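Local coordinates for protein putative glucarate dehydratase (Pseudomonas fluorescens, PDB 4IT1) that probably catalyses the magnesium-dependent dehydration of D-glucarate to 5-dehydro-4-deoxy-D-glucarate, as a member of the mandelate racemase/muconate lactonizing enzyme family, at residues I33-L41 with P373-V381. Numbering follows the deposited sequence.
Sequences IAFRDPPLL and PWQEPDEEV
Phe35 CE1 lies 3.2 Å from Gln375 OE1, which approaches the ring obliquely. This buried amide oxygen has no hydrogen-bond partner. Arg36 is gripped twice by the Glu379 carboxylate. Its backbone N donates to the syn lone pair of Glu379 OE1 at 2.8 Å. Arg36 NH1 makes a weak hydrogen bond, part of a salt bridge, to Glu379 OE2, which Gln417 also holds. A bend at chi3 (-58°) turns the Arg36 guanidinium back over the Glu376-Glu379 type I turn. There Glu376 CG lies over one face, 3.3 Å from Arg36 NH2. At the guanidinium edge, Asp378 OD2 forms a weak hydrogen bond, 3.4 Å from Arg36 NH1, within a salt bridge. Glu376 OE2 completes the salt-bridge network through NH2. With an alanine in place of Arg36, Glu376, Asp378 and Glu379 would probably lose their shared positive charge. Asp37 OD2 is hydrogen-bonded to His47 ND1. Pro38 CG packs 3.7 Å from Trp374 CE3. Leu40 CD2 sits over the face of the Trp374 six-membered ring, a CH-pi contact 3.8 Å from the centroid. The Leu40 side chain lies about 7 Å from that of Lys215, the predicted proton acceptor, near the probable active site. The contact joins the end of strand 25-36, in the N-terminal domain, to the barrel-domain loop between helix 348-360 and strand 393-395. Strand 50-60 pairs alongside, helix 408-421 packs against Arg36 and Glu379, and helix 193-207 backs Trp374.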
loop_
_atom_site.group_PDB
_atom_site.type_symbol
_atom_site.label_atom_id
_atom_site.label_comp_id
_atom_site.label_asym_id
_atom_site.label_seq_id
_atom_site.Cartn_x
_atom_site.Cartn_y
_atom_site.Cartn_z
ATOM N N ILE A 33 10.637 29.517 5.145
ATOM C CA ILE A 33 9.706 30.658 5.226
ATOM C C ILE A 33 9.029 30.788 6.592
ATOM O O ILE A 33 9.000 29.841 7.383
ATOM C CB ILE A 33 8.578 30.589 4.157
ATOM C CG1 ILE A 33 7.769 29.293 4.292
ATOM C CG2 ILE A 33 9.131 30.741 2.742
ATOM C CD1 ILE A 33 6.282 29.489 4.110
ATOM N N ALA A 34 8.455 31.956 6.858
ATOM C CA ALA A 34 7.679 32.144 8.078
ATOM C C ALA A 34 6.436 32.967 7.814
ATOM O O ALA A 34 6.458 33.896 7.008
ATOM C CB ALA A 34 8.524 32.791 9.166
ATOM N N PHE A 35 5.358 32.629 8.507
ATOM C CA PHE A 35 4.100 33.333 8.326
ATOM C C PHE A 35 3.471 33.666 9.661
ATOM O O PHE A 35 3.666 32.947 10.646
ATOM C CB PHE A 35 3.129 32.530 7.445
ATOM C CG PHE A 35 3.116 31.048 7.731
ATOM C CD1 PHE A 35 2.390 30.534 8.806
ATOM C CD2 PHE A 35 3.814 30.164 6.911
ATOM C CE1 PHE A 35 2.372 29.170 9.064
ATOM C CE2 PHE A 35 3.799 28.801 7.161
ATOM C CZ PHE A 35 3.074 28.304 8.240
ATOM N N ARG A 36 2.730 34.767 9.693
ATOM C CA ARG A 36 2.059 35.197 10.914
ATOM C C ARG A 36 1.178 34.070 11.442
ATOM O O ARG A 36 0.454 33.412 10.682
ATOM C CB ARG A 36 1.249 36.484 10.692
ATOM C CG ARG A 36 2.032 37.592 9.991
ATOM C CD ARG A 36 1.514 38.994 10.299
ATOM N NE ARG A 36 0.105 39.224 9.965
ATOM C CZ ARG A 36 -0.384 39.320 8.728
ATOM N NH1 ARG A 36 0.406 39.177 7.669
ATOM N NH2 ARG A 36 -1.680 39.546 8.551
ATOM N N ASP A 37 1.287 33.826 12.742
ATOM C CA ASP A 37 0.498 32.807 13.390
ATOM C C ASP A 37 -0.204 33.475 14.561
ATOM O O ASP A 37 0.429 34.179 15.345
ATOM C CB ASP A 37 1.403 31.670 13.876
ATOM C CG ASP A 37 0.828 30.286 13.593
ATOM O OD1 ASP A 37 -0.033 30.153 12.694
ATOM O OD2 ASP A 37 1.255 29.319 14.261
ATOM N N PRO A 38 -1.518 33.264 14.685
ATOM C CA PRO A 38 -2.255 33.822 15.815
ATOM C C PRO A 38 -1.788 33.266 17.170
ATOM O O PRO A 38 -1.138 32.210 17.217
ATOM C CB PRO A 38 -3.709 33.397 15.547
ATOM C CG PRO A 38 -3.732 32.813 14.174
ATOM C CD PRO A 38 -2.344 32.360 13.868
ATOM N N PRO A 39 -2.115 33.975 18.269
ATOM C CA PRO A 39 -1.858 33.477 19.625
ATOM C C PRO A 39 -2.738 32.276 19.974
ATOM O O PRO A 39 -3.518 32.329 20.938
ATOM C CB PRO A 39 -2.205 34.685 20.511
ATOM C CG PRO A 39 -3.156 35.506 19.687
ATOM C CD PRO A 39 -2.645 35.353 18.285
ATOM N N LEU A 40 -2.606 31.201 19.197
ATOM C CA LEU A 40 -3.429 30.002 19.392
ATOM C C LEU A 40 -2.968 29.172 20.596
ATOM O O LEU A 40 -1.803 28.789 20.688
ATOM C CB LEU A 40 -3.450 29.153 18.113
ATOM C CG LEU A 40 -3.892 29.884 16.832
ATOM C CD1 LEU A 40 -3.746 29.005 15.597
ATOM C CD2 LEU A 40 -5.318 30.419 16.964
ATOM N N LEU A 41 -3.896 28.916 21.514
ATOM C CA LEU A 41 -3.636 28.142 22.722
ATOM C C LEU A 41 -3.793 26.643 22.488
ATOM O O LEU A 41 -4.699 26.212 21.766
ATOM C CB LEU A 41 -4.604 28.561 23.826
ATOM C CG LEU A 41 -4.424 29.919 24.503
ATOM C CD1 LEU A 41 -5.617 30.205 25.403
ATOM C CD2 LEU A 41 -3.132 29.956 25.307
ATOM N N PRO A 373 -7.926 28.144 7.412
ATOM C CA PRO A 373 -8.602 29.360 7.878
ATOM C C PRO A 373 -7.745 30.332 8.706
ATOM O O PRO A 373 -8.071 31.525 8.785
ATOM C CB PRO A 373 -9.752 28.822 8.753
ATOM C CG PRO A 373 -9.841 27.359 8.485
ATOM C CD PRO A 373 -8.849 26.997 7.418
ATOM N N TRP A 374 -6.675 29.830 9.321
ATOM C CA TRP A 374 -5.839 30.656 10.202
ATOM C C TRP A 374 -4.777 31.427 9.446
ATOM O O TRP A 374 -4.405 32.527 9.858
ATOM C CB TRP A 374 -5.214 29.813 11.317
ATOM C CG TRP A 374 -6.252 29.262 12.223
ATOM C CD1 TRP A 374 -6.680 27.971 12.284
ATOM C CD2 TRP A 374 -7.039 29.994 13.173
ATOM N NE1 TRP A 374 -7.673 27.841 13.235
ATOM C CE2 TRP A 374 -7.908 29.069 13.797
ATOM C CE3 TRP A 374 -7.081 31.337 13.571
ATOM C CZ2 TRP A 374 -8.819 29.446 14.801
ATOM C CZ3 TRP A 374 -7.986 31.711 14.569
ATOM C CH2 TRP A 374 -8.848 30.768 15.165
ATOM N N GLN A 375 -4.295 30.844 8.348
ATOM C CA GLN A 375 -3.289 31.487 7.507
ATOM C C GLN A 375 -3.817 32.796 6.928
ATOM O O GLN A 375 -4.948 32.860 6.434
ATOM C CB GLN A 375 -2.795 30.537 6.412
ATOM C CG GLN A 375 -1.479 29.841 6.739
ATOM C CD GLN A 375 -1.422 29.282 8.154
ATOM O OE1 GLN A 375 -0.789 29.865 9.037
ATOM N NE2 GLN A 375 -2.095 28.158 8.381
ATOM N N GLU A 376 -2.995 33.838 7.024
ATOM C CA GLU A 376 -3.409 35.187 6.658
ATOM C C GLU A 376 -3.551 35.361 5.147
ATOM O O GLU A 376 -2.717 34.862 4.382
ATOM C CB GLU A 376 -2.458 36.231 7.263
ATOM C CG GLU A 376 -2.581 36.377 8.780
ATOM C CD GLU A 376 -3.843 37.105 9.236
ATOM O OE1 GLU A 376 -4.034 37.261 10.460
ATOM O OE2 GLU A 376 -4.651 37.532 8.384
ATOM N N PRO A 377 -4.622 36.064 4.716
ATOM C CA PRO A 377 -4.958 36.304 3.311
ATOM C C PRO A 377 -3.767 36.651 2.416
ATOM O O PRO A 377 -3.721 36.214 1.270
ATOM C CB PRO A 377 -5.920 37.491 3.389
ATOM C CG PRO A 377 -6.620 37.308 4.690
ATOM C CD PRO A 377 -5.650 36.627 5.618
ATOM N N ASP A 378 -2.809 37.408 2.940
ATOM C CA ASP A 378 -1.698 37.917 2.124
ATOM C C ASP A 378 -0.442 37.040 2.111
ATOM O O ASP A 378 0.543 37.375 1.446
ATOM C CB ASP A 378 -1.337 39.347 2.555
ATOM C CG ASP A 378 -1.021 39.456 4.037
ATOM O OD1 ASP A 378 -1.922 39.191 4.870
ATOM O OD2 ASP A 378 0.130 39.819 4.366
ATOM N N GLU A 379 -0.476 35.920 2.829
ATOM C CA GLU A 379 0.745 35.150 3.073
ATOM C C GLU A 379 0.724 33.724 2.529
ATOM O O GLU A 379 0.793 32.753 3.287
ATOM C CB GLU A 379 1.123 35.189 4.560
ATOM C CG GLU A 379 1.633 36.555 5.010
ATOM C CD GLU A 379 2.157 36.579 6.433
ATOM O OE1 GLU A 379 1.827 35.664 7.217
ATOM O OE2 GLU A 379 2.897 37.528 6.772
ATOM N N GLU A 380 0.638 33.623 1.204
ATOM C CA GLU A 380 0.772 32.359 0.482
ATOM C C GLU A 380 1.974 32.425 -0.452
ATOM O O GLU A 380 2.478 33.510 -0.733
ATOM C CB GLU A 380 -0.494 32.068 -0.329
ATOM C CG GLU A 380 -1.435 31.048 0.295
ATOM C CD GLU A 380 -0.950 29.606 0.156
ATOM O OE1 GLU A 380 -1.573 28.720 0.775
ATOM O OE2 GLU A 380 0.043 29.346 -0.564
ATOM N N VAL A 381 2.434 31.273 -0.931
ATOM C CA VAL A 381 3.533 31.235 -1.903
ATOM C C VAL A 381 3.064 30.800 -3.296
ATOM O O VAL A 381 3.877 30.434 -4.158
ATOM C CB VAL A 381 4.699 30.331 -1.442
ATOM C CG1 VAL A 381 5.345 30.898 -0.186
ATOM C CG2 VAL A 381 4.231 28.897 -1.228
#